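Local coordinates for sensory box/GGDEF family protein (Caulobacter crescentus, PDB 4YME), which probably takes part in cyclic di-GMP signalling, this chain being the GGDEF domain, of diguanylate cyclase type, from a longer membrane protein that also carries MHYT, PAS and EAL domains, at residues A[130-135]-A[140-145]; A[36-41]-A[148-153]; A[24-29]-A[88-93]; A[53-58]-A[114-119]. One frame throughout, in Å; residues are numbered along the deposited sequence.

The four contacts show how chemistry follows position in a ferredoxin-like fold. Interactions 1 and 2 both seat helix 139-156 on the four-stranded sheet, using neighbouring strands. Interaction 2 is fully buried and rests on one leucine, whereas interaction 1, at the turn leading into the helix, adds a serine-asparagine hydrogen bond to leucine packing. Interaction 3 brings helix 13-30 to the same sheet, partly through an arginine at the surface, and meets interaction 1 at Tyr-132. Interaction 4 lies on the far side of the chain's centre from interactions 1 and 3, its centre about 34 Å from that of interaction 1: a small hairpin lays an aromatic ring on helix 53-70, a partly buried and apolar contact.

Interaction 1 (A[130-135]-A[140-145]); sequences SLYPDD and EALMAN
Leu-142 pushes its CD2 methyl into the curve of the turn 131-135, lying 3.8 Å from Asp-135 O and the same distance from Leu-131 O. The setting is the connection from strand 125-131 of the ferredoxin-like sheet to helix 139-156, so the helix is held against the very strand it follows. With its CG anti to the carbonyl carbon (chi1 -71°), Leu-142 swings its methyls across to the turn although its CB starts out along the interface.

One helical turn later comes Asn-145. Its OD1 accepts a hydrogen bond of 2.8 Å from Ser-130 OG, which arrives in the carbonyl plane on a lone pair; both residues were also modelled in a second conformer, so this bond describes one state. The same OD1 lies 3.3 Å from Asp-135 CB, and the carboxylate and amide planes are only 10° apart, although the two side chains cross at a slant.

Asp-135 closes the turn upon itself. Its OD2 takes the Leu-131 N-H on the anti lone pair, nearly straight at 168°, while its own N bonds Leu-131 O. An alanine here would keep that backbone bond but is likely to leave the Leu-131 amide without its carboxylate partner and the turn freer to move. Beyond it, Tyr-132 gives its hydroxyl to a hydrogen bond with Glu-28, and its CB meets Leu-142 CD1 at 4.2 Å.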
loop_
_atom_site.group_PDB
_atom_site.type_symbol
_atom_site.label_atom_id
_atom_site.label_comp_id
_atom_site.label_asym_id
_atom_site.label_seq_id
_atom_site.Cartn_x
_atom_site.Cartn_y
_atom_site.Cartn_z
ATOM N N SER A 130 -0.609 5.433 8.924
ATOM C CA SER A 130 0.222 5.936 10.009
ATOM C C SER A 130 0.974 7.162 9.564
ATOM O O SER A 130 1.491 7.232 8.433
ATOM C CB SER A 130 1.207 4.882 10.463
ATOM O OG SER A 130 0.515 3.694 10.742
ATOM N N LEU A 131 1.077 8.179 10.437
ATOM C CA LEU A 131 1.718 9.442 10.117
ATOM C C LEU A 131 2.969 9.620 10.943
ATOM O O LEU A 131 2.996 9.319 12.149
ATOM C CB LEU A 131 0.744 10.598 10.443
ATOM C CG LEU A 131 -0.629 10.554 9.772
ATOM C CD1 LEU A 131 -1.555 11.695 10.274
ATOM C CD2 LEU A 131 -0.445 10.571 8.298
ATOM N N TYR A 132 4.045 10.063 10.315
ATOM C CA TYR A 132 5.260 10.442 11.000
ATOM C C TYR A 132 5.101 11.884 11.573
ATOM O O TYR A 132 4.560 12.733 10.870
ATOM C CB TYR A 132 6.436 10.424 10.000
ATOM C CG TYR A 132 7.743 10.907 10.587
ATOM C CD1 TYR A 132 8.571 10.037 11.309
ATOM C CD2 TYR A 132 8.171 12.211 10.421
ATOM C CE1 TYR A 132 9.749 10.475 11.867
ATOM C CE2 TYR A 132 9.340 12.655 11.011
ATOM C CZ TYR A 132 10.121 11.782 11.735
ATOM O OH TYR A 132 11.315 12.219 12.281
ATOM N N PRO A 133 5.527 12.135 12.820
ATOM C CA PRO A 133 6.130 11.213 13.764
ATOM C C PRO A 133 5.173 10.658 14.835
ATOM O O PRO A 133 5.588 9.832 15.635
ATOM C CB PRO A 133 7.169 12.105 14.475
ATOM C CG PRO A 133 6.528 13.387 14.497
ATOM C CD PRO A 133 5.766 13.535 13.218
ATOM N N ASP A 134 3.928 11.074 14.833
ATOM C CA ASP A 134 3.023 10.720 15.920
ATOM C C ASP A 134 2.756 9.253 16.026
ATOM O O ASP A 134 2.598 8.737 17.131
ATOM C CB ASP A 134 1.713 11.461 15.766
ATOM C CG ASP A 134 1.874 12.987 15.943
ATOM O OD1 ASP A 134 2.901 13.458 16.494
ATOM O OD2 ASP A 134 0.973 13.723 15.477
ATOM N N ASP A 135 2.741 8.556 14.874
ATOM C CA ASP A 135 2.521 7.131 14.826
ATOM C C ASP A 135 3.806 6.302 14.742
ATOM O O ASP A 135 3.748 5.111 14.475
ATOM C CB ASP A 135 1.568 6.772 13.680
ATOM C CG ASP A 135 0.241 7.411 13.805
ATOM O OD1 ASP A 135 -0.286 7.484 14.986
ATOM O OD2 ASP A 135 -0.332 7.902 12.813
ATOM N N GLU A 140 10.244 0.836 11.281
ATOM C CA GLU A 140 9.586 -0.325 11.860
ATOM C C GLU A 140 8.376 0.066 12.679
ATOM O O GLU A 140 7.355 -0.635 12.619
ATOM C CB GLU A 140 10.593 -1.070 12.737
ATOM C CG GLU A 140 11.730 -1.691 11.955
ATOM C CD GLU A 140 12.774 -0.692 11.350
ATOM O OE1 GLU A 140 13.052 0.473 11.842
ATOM O OE2 GLU A 140 13.317 -1.114 10.291
ATOM N N ALA A 141 8.485 1.179 13.430
ATOM C CA ALA A 141 7.370 1.685 14.225
ATOM C C ALA A 141 6.217 2.088 13.325
ATOM O O ALA A 141 5.077 1.721 13.602
ATOM C CB ALA A 141 7.749 2.805 15.087
ATOM N N LEU A 142 6.509 2.807 12.249
ATOM C CA LEU A 142 5.455 3.202 11.306
ATOM C C LEU A 142 4.815 1.994 10.614
ATOM O O LEU A 142 3.594 2.016 10.377
ATOM C CB LEU A 142 6.012 4.110 10.228
ATOM C CG LEU A 142 6.361 5.500 10.757
ATOM C CD1 LEU A 142 7.183 6.308 9.764
ATOM C CD2 LEU A 142 5.117 6.288 11.148
HETATM N N MSE A 143 5.629 1.020 10.235
HETATM C CA MSE A 143 5.165 -0.255 9.601
HETATM C C MSE A 143 4.157 -0.935 10.446
HETATM O O MSE A 143 3.062 -1.379 9.980
HETATM C CB MSE A 143 6.319 -1.264 9.531
HETATM C CG MSE A 143 7.244 -1.028 8.451
HETATM SE SE MSE A 143 6.142 -0.661 6.930
HETATM C CE MSE A 143 5.917 -2.468 6.317
ATOM N N ALA A 144 4.550 -1.133 11.708
ATOM C CA ALA A 144 3.732 -1.866 12.675
ATOM C C ALA A 144 2.437 -1.141 12.951
ATOM O O ALA A 144 1.357 -1.759 13.009
ATOM C CB ALA A 144 4.466 -2.077 13.953
ATOM N N ASN A 145 2.533 0.162 13.162
ATOM C CA ASN A 145 1.373 1.014 13.475
ATOM C C ASN A 145 0.426 1.053 12.294
ATOM O O ASN A 145 -0.803 1.087 12.477
ATOM C CB ASN A 145 1.783 2.441 13.770
ATOM C CG ASN A 145 0.622 3.262 14.237
ATOM O OD1 ASN A 145 -0.082 3.881 13.437
ATOM N ND2 ASN A 145 0.368 3.222 15.524
#

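Interaction 2 (A[36-41]-A[148-153]); sequences VICIDL and MALYRA
Asp-40 OD2 forms a salt bridge with Lys-154, and the carbon flank of the same carboxylate rests on Leu-150, one turn earlier on that helix. The CD2 methyl of Leu-150 stands 3.9 Å from Asp-40 CG, while its other branch, CD1, reaches 3.9 Å from Asp-40 OD1, so the acid is met by both methyls as well as by the lysine. Asp-40 carries its CG between backbone N and carbonyl carbon (chi1 79°), which brings the carboxylate beside the Leu-150 methyls.

Two residues back on the same strand face, Cys-38 supplies the tightest packing. Its SG, in the conformer described, is 3.6 Å from Leu-150 CD2, and Cys-38 O lies 3.9 Å from Leu-150 CD1. The two methyls of Leu-150 thus span Cys-38 and Asp-40, successive residues whose CB atoms point toward the helix.

This is the helix-on-sheet layer of a ferredoxin-like fold: helix 139-156 lies over strand 33-41, one of the two inner strands of the sheet, the axes of the two short segments 8.3 Å apart and inclined at 48°. Replacing Leu-150 by an alanine would probably open a gap over Cys-38 SG and leave Asp-40 without its apolar flank. At the far end of the strand, Leu-41 N bonds Asp-83 OD2, which belongs to the GGDEF signature turn; Cys-38 itself also packs on Ile-86 of strand 84-91.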
loop_
_atom_site.group_PDB
_atom_site.type_symbol
_atom_site.label_atom_id
_atom_site.label_comp_id
_atom_site.label_asym_id
_atom_site.label_seq_id
_atom_site.Cartn_x
_atom_site.Cartn_y
_atom_site.Cartn_z
ATOM N N VAL A 36 2.570 6.424 5.972
ATOM C CA VAL A 36 2.674 5.019 5.554
ATOM C C VAL A 36 1.275 4.468 5.508
ATOM O O VAL A 36 0.557 4.504 6.508
ATOM C CB VAL A 36 3.570 4.224 6.484
ATOM C CG1 VAL A 36 3.605 2.761 6.152
ATOM C CG2 VAL A 36 5.003 4.912 6.508
ATOM N N ILE A 37 0.933 3.867 4.380
ATOM C CA ILE A 37 -0.376 3.346 4.100
ATOM C C ILE A 37 -0.270 1.873 3.854
ATOM O O ILE A 37 0.393 1.465 2.898
ATOM C CB ILE A 37 -1.014 4.041 2.915
ATOM C CG1 ILE A 37 -1.094 5.543 3.144
ATOM C CG2 ILE A 37 -2.384 3.467 2.645
ATOM C CD1 ILE A 37 -1.439 6.391 1.970
ATOM N N CYS A 38 -0.911 1.077 4.690
ATOM C CA CYS A 38 -0.968 -0.365 4.517
ATOM C C CYS A 38 -2.300 -0.761 3.876
ATOM O O CYS A 38 -3.352 -0.312 4.312
ATOM C CB CYS A 38 -0.782 -1.003 5.897
ATOM S SG CYS A 38 -0.654 -2.797 5.962
ATOM N N ILE A 39 -2.245 -1.598 2.842
ATOM C CA ILE A 39 -3.402 -1.895 2.013
ATOM C C ILE A 39 -3.557 -3.379 1.866
ATOM O O ILE A 39 -2.558 -4.087 1.716
ATOM C CB ILE A 39 -3.182 -1.365 0.585
ATOM C CG1 ILE A 39 -2.953 0.140 0.585
ATOM C CG2 ILE A 39 -4.309 -1.791 -0.369
ATOM C CD1 ILE A 39 -2.327 0.704 -0.687
ATOM N N ASP A 40 -4.786 -3.881 1.930
ATOM C CA ASP A 40 -4.970 -5.273 1.563
ATOM C C ASP A 40 -6.220 -5.435 0.754
ATOM O O ASP A 40 -6.974 -4.495 0.630
ATOM C CB ASP A 40 -4.805 -6.229 2.696
ATOM C CG ASP A 40 -5.960 -6.331 3.590
ATOM O OD1 ASP A 40 -6.945 -5.602 3.425
ATOM O OD2 ASP A 40 -5.889 -7.313 4.369
ATOM N N LEU A 41 -6.359 -6.570 0.096
ATOM C CA LEU A 41 -7.448 -6.781 -0.845
ATOM C C LEU A 41 -8.583 -7.560 -0.168
ATOM O O LEU A 41 -8.366 -8.578 0.483
ATOM C CB LEU A 41 -6.949 -7.520 -2.107
ATOM C CG LEU A 41 -5.879 -6.751 -2.885
ATOM C CD1 LEU A 41 -5.480 -7.564 -4.112
ATOM C CD2 LEU A 41 -6.355 -5.306 -3.301
HETATM N N MSE A 148 -1.538 -2.203 12.338
HETATM C CA MSE A 148 -2.547 -2.108 13.362
HETATM C C MSE A 148 -3.723 -1.240 12.870
HETATM O O MSE A 148 -4.908 -1.581 13.088
HETATM C CB MSE A 148 -1.956 -1.547 14.630
HETATM C CG MSE A 148 -2.812 -1.494 15.735
HETATM SE SE MSE A 148 -1.885 -1.332 17.483
HETATM C CE MSE A 148 -1.107 0.388 17.191
ATOM N N ALA A 149 -3.399 -0.135 12.210
ATOM C CA ALA A 149 -4.435 0.734 11.649
ATOM C C ALA A 149 -5.251 -0.001 10.595
ATOM O O ALA A 149 -6.457 0.186 10.509
ATOM C CB ALA A 149 -3.774 1.983 11.072
ATOM N N LEU A 150 -4.613 -0.875 9.832
ATOM C CA LEU A 150 -5.317 -1.704 8.843
ATOM C C LEU A 150 -6.280 -2.642 9.557
ATOM O O LEU A 150 -7.444 -2.743 9.143
ATOM C CB LEU A 150 -4.364 -2.474 7.928
ATOM C CG LEU A 150 -5.028 -3.460 6.936
ATOM C CD1 LEU A 150 -5.955 -2.780 5.957
ATOM C CD2 LEU A 150 -3.968 -4.142 6.150
ATOM N N TYR A 151 -5.817 -3.305 10.626
ATOM C CA TYR A 151 -6.693 -4.164 11.410
ATOM C C TYR A 151 -7.927 -3.392 11.877
ATOM O O TYR A 151 -9.054 -3.888 11.729
ATOM C CB TYR A 151 -5.985 -4.788 12.656
ATOM C CG TYR A 151 -6.961 -5.597 13.490
ATOM C CD1 TYR A 151 -7.249 -6.895 13.159
ATOM C CD2 TYR A 151 -7.599 -5.032 14.577
ATOM C CE1 TYR A 151 -8.180 -7.631 13.870
ATOM C CE2 TYR A 151 -8.543 -5.767 15.311
ATOM C CZ TYR A 151 -8.806 -7.052 14.926
ATOM O OH TYR A 151 -9.732 -7.832 15.589
ATOM N N ARG A 152 -7.697 -2.212 12.465
ATOM C CA ARG A 152 -8.785 -1.382 12.993
ATOM C C ARG A 152 -9.756 -0.989 11.883
ATOM O O ARG A 152 -10.980 -0.978 12.079
ATOM C CB ARG A 152 -8.246 -0.127 13.666
ATOM C CG ARG A 152 -7.501 -0.380 14.968
ATOM C CD ARG A 152 -8.351 -1.193 15.908
ATOM N NE ARG A 152 -7.860 -1.197 17.271
ATOM C CZ ARG A 152 -8.208 -2.114 18.160
ATOM N NH1 ARG A 152 -9.003 -3.112 17.812
ATOM N NH2 ARG A 152 -7.739 -2.047 19.386
ATOM N N ALA A 153 -9.211 -0.648 10.731
ATOM C CA ALA A 153 -10.034 -0.279 9.568
ATOM C C ALA A 153 -10.889 -1.432 9.033
ATOM O O ALA A 153 -11.997 -1.216 8.560
ATOM C CB ALA A 153 -9.144 0.252 8.454
#

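Interaction 3 (A[24-29]-A[88-93]); sequences IDRVEA and VQIAGG
The guanidinium of Arg-26 is the flat group of this contact, and one of its faces lies over Ile-90. Ile-90 CG2 sits beneath it, 3.9 Å from Arg-26 NH2 and 4.1 Å from Arg-26 NE, and on the same side Ile-90 CD1 lies 4.3 Å below the plane, shifted toward the rim. The isoleucine thus offers two of its methyls to a single face, while the N-H groups are left to other partners: NH2 makes a salt bridge with Glu-32, and NE too is hydrogen-bonded.

Reach comes from the shape of the arginine. CG is anti to the backbone N (chi1 165°) and the chain runs extended from CG to NE, so the charged end passes across the isoleucine at a slant instead of folding back on its own helix. The Glu-32 bridge is likely to fix where the guanidinium rests, and the hydrocarbon below shields part of one face from solvent. Arg-26 and Ile-90 themselves meet by van der Waals packing alone.

A second, looser touch lies deeper. Val-27, next along the helix, brings CG1 to within 4.3 Å of Ile-90 CG2, so that one methyl of the isoleucine serves both the exposed arginine and the buried valine. The backbones stay well separated, with 7.9 Å between Val-27 CA and Ile-90 CA.

Here helix 13-30 packs on the four-stranded antiparallel sheet of the ferredoxin-like GGDEF fold, its last turns covering the end of strand 84-91: Ile-90 also packs on Ala-23, and Val-27 reaches Leu-34 of the adjoining strand 33-41 and the ring of Tyr-132.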
loop_
_atom_site.group_PDB
_atom_site.type_symbol
_atom_site.label_atom_id
_atom_site.label_comp_id
_atom_site.label_asym_id
_atom_site.label_seq_id
_atom_site.Cartn_x
_atom_site.Cartn_y
_atom_site.Cartn_z
ATOM N N ILE A 24 12.521 9.164 6.326
ATOM C CA ILE A 24 12.397 9.792 7.636
ATOM C C ILE A 24 13.484 10.874 7.789
ATOM O O ILE A 24 13.203 11.978 8.225
ATOM C CB ILE A 24 12.435 8.717 8.782
ATOM C CG1 ILE A 24 11.153 7.898 8.766
ATOM C CG2 ILE A 24 12.686 9.369 10.144
ATOM C CD1 ILE A 24 11.217 6.596 9.612
ATOM N N ASP A 25 14.735 10.536 7.454
ATOM C CA ASP A 25 15.805 11.521 7.573
ATOM C C ASP A 25 15.550 12.735 6.653
ATOM O O ASP A 25 15.814 13.875 7.035
ATOM C CB ASP A 25 17.155 10.924 7.237
ATOM C CG ASP A 25 17.634 9.911 8.278
ATOM O OD1 ASP A 25 17.117 9.948 9.414
ATOM O OD2 ASP A 25 18.461 9.065 7.875
ATOM N N ARG A 26 15.069 12.476 5.443
ATOM C CA ARG A 26 14.730 13.538 4.524
ATOM C C ARG A 26 13.689 14.521 5.091
ATOM O O ARG A 26 13.903 15.743 5.097
ATOM C CB ARG A 26 14.312 12.965 3.173
ATOM C CG ARG A 26 13.621 13.957 2.284
ATOM C CD ARG A 26 13.222 13.375 0.956
ATOM N NE ARG A 26 12.255 14.229 0.291
ATOM C CZ ARG A 26 11.966 14.138 -1.001
ATOM N NH1 ARG A 26 12.609 13.263 -1.786
ATOM N NH2 ARG A 26 11.083 14.953 -1.518
ATOM N N VAL A 27 12.603 13.981 5.630
ATOM C CA VAL A 27 11.501 14.827 6.009
ATOM C C VAL A 27 11.803 15.500 7.362
ATOM O O VAL A 27 11.323 16.589 7.622
ATOM C CB VAL A 27 10.116 14.133 6.001
ATOM C CG1 VAL A 27 9.839 13.476 4.674
ATOM C CG2 VAL A 27 9.909 13.145 7.124
ATOM N N GLU A 28 12.585 14.851 8.217
ATOM C CA GLU A 28 12.969 15.471 9.487
ATOM C C GLU A 28 13.706 16.785 9.180
ATOM O O GLU A 28 13.481 17.803 9.873
ATOM C CB GLU A 28 13.779 14.476 10.313
ATOM C CG GLU A 28 14.058 14.878 11.746
ATOM C CD GLU A 28 12.858 15.347 12.524
ATOM O OE1 GLU A 28 11.755 14.747 12.520
ATOM O OE2 GLU A 28 13.051 16.328 13.242
ATOM N N ALA A 29 14.536 16.785 8.122
ATOM C CA ALA A 29 15.267 17.986 7.683
ATOM C C ALA A 29 14.433 18.938 6.858
ATOM O O ALA A 29 14.618 20.174 6.954
ATOM C CB ALA A 29 16.492 17.604 6.925
ATOM N N VAL A 88 4.236 4.535 0.613
ATOM C CA VAL A 88 4.841 5.605 1.382
ATOM C C VAL A 88 4.692 6.902 0.637
ATOM O O VAL A 88 5.150 7.031 -0.492
ATOM C CB VAL A 88 6.322 5.300 1.716
ATOM C CG1 VAL A 88 6.945 6.482 2.450
ATOM C CG2 VAL A 88 6.482 4.003 2.469
ATOM N N GLN A 89 4.018 7.859 1.287
ATOM C CA GLN A 89 3.737 9.164 0.695
ATOM C C GLN A 89 4.655 10.210 1.321
ATOM O O GLN A 89 4.675 10.389 2.521
ATOM C CB GLN A 89 2.297 9.559 1.013
ATOM C CG GLN A 89 1.961 10.892 0.389
ATOM C CD GLN A 89 0.661 11.467 0.972
ATOM O OE1 GLN A 89 0.447 11.466 2.206
ATOM N NE2 GLN A 89 -0.168 11.948 0.107
ATOM N N ILE A 90 5.411 10.894 0.455
ATOM C CA ILE A 90 6.134 12.104 0.825
ATOM C C ILE A 90 5.463 13.264 0.110
ATOM O O ILE A 90 5.347 13.274 -1.105
ATOM C CB ILE A 90 7.604 12.032 0.423
ATOM C CG1 ILE A 90 8.349 10.955 1.190
ATOM C CG2 ILE A 90 8.286 13.371 0.714
ATOM C CD1 ILE A 90 9.767 10.615 0.705
ATOM N N ALA A 91 5.059 14.259 0.885
ATOM C CA ALA A 91 4.242 15.348 0.325
ATOM C C ALA A 91 4.395 16.606 1.159
ATOM O O ALA A 91 5.266 16.679 1.989
ATOM C CB ALA A 91 2.795 14.921 0.265
ATOM N N GLY A 92 3.538 17.601 0.909
ATOM C CA GLY A 92 3.585 18.896 1.644
ATOM C C GLY A 92 2.452 19.094 2.629
ATOM O O GLY A 92 1.849 18.125 3.124
ATOM N N GLY A 93 2.229 20.364 2.972
ATOM C CA GLY A 93 0.976 20.841 3.567
ATOM C C GLY A 93 0.435 20.170 4.826
ATOM O O GLY A 93 1.196 19.726 5.690
#

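Interaction 4 (A[53-58]-A[114-119]); sequences HLAGDA and VPFDGQ
A two-stranded beta hairpin, 114-116 with 119-121, stands apart from the main four-stranded sheet and packs against the first turns of helix 53-70. Its strands are joined by a type I' turn from Phe-116 to Gln-119, closed by a reciprocal pair of backbone bonds: Phe-116 N to Gln-119 O and Gln-119 N to Phe-116 O. The axis of the short strand runs broadly against that of the helical segment, at 149°.

Phe-116 carries almost the whole contact. With its CG anti to the backbone N (chi1 -180°), the ring reaches from the hairpin to the helix surface. Over one face lies Ala-55, whose CA stands 3.8 Å from the centroid of the Phe-116 ring and only 17° off its normal, a CH-pi contact from the helix backbone itself. Asp-117 CB, from the hairpin's own turn, lies against the opposite face near its rim, so the ring has helix on one side and turn on the other.

Further contacts line the rest of the helix-facing side: Ala-55 CB meets Phe-116 CE2 at 3.7 Å, and Ala-58 CB, one turn on, approaches Phe-116 CD1 obliquely at 3.6 Å. Leu-54 gives its CB to Phe-116 CZ at 4.1 Å, while Leu-54 O comes 3.5 Å from Phe-116 CE1 and is already engaged by the Ala-58 amide.

Small alanines let the ring come close to the helix backbone. Since every touch is apolar or weakly polar, the hairpin's seat here depends on shape and ring coverage rather than on any charged or hydrogen-bonded pair.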
loop_
_atom_site.group_PDB
_atom_site.type_symbol
_atom_site.label_atom_id
_atom_site.label_comp_id
_atom_site.label_asym_id
_atom_site.label_seq_id
_atom_site.Cartn_x
_atom_site.Cartn_y
_atom_site.Cartn_z
ATOM N N HIS A 53 -4.831 -20.338 -7.770
ATOM C CA HIS A 53 -3.738 -19.415 -7.389
ATOM C C HIS A 53 -3.417 -18.344 -8.449
ATOM O O HIS A 53 -3.064 -17.195 -8.091
ATOM C CB HIS A 53 -2.441 -20.187 -6.973
ATOM C CG HIS A 53 -1.646 -20.732 -8.130
ATOM N ND1 HIS A 53 -1.995 -21.890 -8.799
ATOM C CD2 HIS A 53 -0.564 -20.238 -8.777
ATOM C CE1 HIS A 53 -1.154 -22.090 -9.800
ATOM N NE2 HIS A 53 -0.268 -21.105 -9.800
ATOM N N LEU A 54 -3.566 -18.681 -9.719
ATOM C CA LEU A 54 -3.311 -17.760 -10.820
ATOM C C LEU A 54 -4.315 -16.591 -10.814
ATOM O O LEU A 54 -3.991 -15.490 -11.291
ATOM C CB LEU A 54 -3.301 -18.458 -12.186
ATOM C CG LEU A 54 -2.173 -19.490 -12.264
ATOM C CD1 LEU A 54 -2.370 -20.402 -13.493
ATOM C CD2 LEU A 54 -0.805 -18.848 -12.249
ATOM N N ALA A 55 -5.501 -16.798 -10.245
ATOM C CA ALA A 55 -6.480 -15.699 -10.132
ATOM C C ALA A 55 -6.012 -14.681 -9.091
ATOM O O ALA A 55 -6.072 -13.462 -9.342
ATOM C CB ALA A 55 -7.837 -16.217 -9.729
ATOM N N GLY A 56 -5.632 -15.170 -7.937
ATOM C CA GLY A 56 -5.092 -14.251 -6.909
ATOM C C GLY A 56 -3.871 -13.522 -7.439
ATOM O O GLY A 56 -3.730 -12.292 -7.233
ATOM N N ASP A 57 -3.020 -14.199 -8.192
ATOM C CA ASP A 57 -1.856 -13.530 -8.804
ATOM C C ASP A 57 -2.236 -12.395 -9.743
ATOM O O ASP A 57 -1.605 -11.338 -9.748
ATOM C CB ASP A 57 -0.926 -14.545 -9.483
ATOM C CG ASP A 57 -0.210 -15.423 -8.506
ATOM O OD1 ASP A 57 -0.320 -15.263 -7.261
ATOM O OD2 ASP A 57 0.483 -16.359 -9.014
ATOM N N ALA A 58 -3.279 -12.597 -10.527
ATOM C CA ALA A 58 -3.771 -11.611 -11.453
ATOM C C ALA A 58 -4.216 -10.375 -10.636
ATOM O O ALA A 58 -3.990 -9.260 -11.091
ATOM C CB ALA A 58 -4.965 -12.201 -12.252
ATOM N N VAL A 114 -11.095 -6.945 -11.949
ATOM C CA VAL A 114 -10.041 -7.242 -12.931
ATOM C C VAL A 114 -10.420 -8.406 -13.788
ATOM O O VAL A 114 -10.882 -9.420 -13.312
ATOM C CB VAL A 114 -8.673 -7.449 -12.285
ATOM C CG1 VAL A 114 -8.652 -8.557 -11.386
ATOM C CG2 VAL A 114 -7.564 -7.637 -13.372
ATOM N N PRO A 115 -10.220 -8.247 -15.125
ATOM C CA PRO A 115 -10.539 -9.386 -15.984
ATOM C C PRO A 115 -9.561 -10.526 -15.791
ATOM O O PRO A 115 -8.380 -10.281 -15.603
ATOM C CB PRO A 115 -10.426 -8.838 -17.421
ATOM C CG PRO A 115 -9.943 -7.481 -17.311
ATOM C CD PRO A 115 -9.754 -7.086 -15.902
ATOM N N PHE A 116 -10.077 -11.737 -15.791
ATOM C CA PHE A 116 -9.275 -12.942 -15.671
ATOM C C PHE A 116 -9.969 -14.109 -16.348
ATOM O O PHE A 116 -11.056 -14.474 -15.934
ATOM C CB PHE A 116 -9.078 -13.287 -14.217
ATOM C CG PHE A 116 -8.254 -14.513 -13.991
ATOM C CD1 PHE A 116 -6.895 -14.499 -14.239
ATOM C CD2 PHE A 116 -8.838 -15.679 -13.568
ATOM C CE1 PHE A 116 -6.137 -15.639 -14.044
ATOM C CE2 PHE A 116 -8.109 -16.797 -13.371
ATOM C CZ PHE A 116 -6.743 -16.789 -13.629
ATOM N N ASP A 117 -9.306 -14.713 -17.350
ATOM C CA ASP A 117 -9.754 -16.023 -17.922
ATOM C C ASP A 117 -11.224 -15.921 -18.391
ATOM O O ASP A 117 -12.067 -16.785 -18.082
ATOM C CB ASP A 117 -9.545 -17.141 -16.865
ATOM C CG ASP A 117 -9.769 -18.579 -17.408
ATOM O OD1 ASP A 117 -9.509 -18.844 -18.604
ATOM O OD2 ASP A 117 -10.219 -19.445 -16.612
ATOM N N GLY A 118 -11.527 -14.804 -19.055
ATOM C CA GLY A 118 -12.892 -14.492 -19.489
ATOM C C GLY A 118 -13.944 -14.219 -18.419
ATOM O O GLY A 118 -15.128 -14.179 -18.731
ATOM N N GLN A 119 -13.527 -14.057 -17.158
ATOM C CA GLN A 119 -14.408 -13.644 -16.073
ATOM C C GLN A 119 -13.858 -12.328 -15.493
ATOM O O GLN A 119 -12.859 -11.771 -15.970
ATOM C CB GLN A 119 -14.459 -14.708 -14.978
ATOM C CG GLN A 119 -14.784 -16.132 -15.471
ATOM C CD GLN A 119 -13.984 -17.216 -14.750
ATOM O OE1 GLN A 119 -12.858 -16.976 -14.261
ATOM N NE2 GLN A 119 -14.556 -18.423 -14.689
#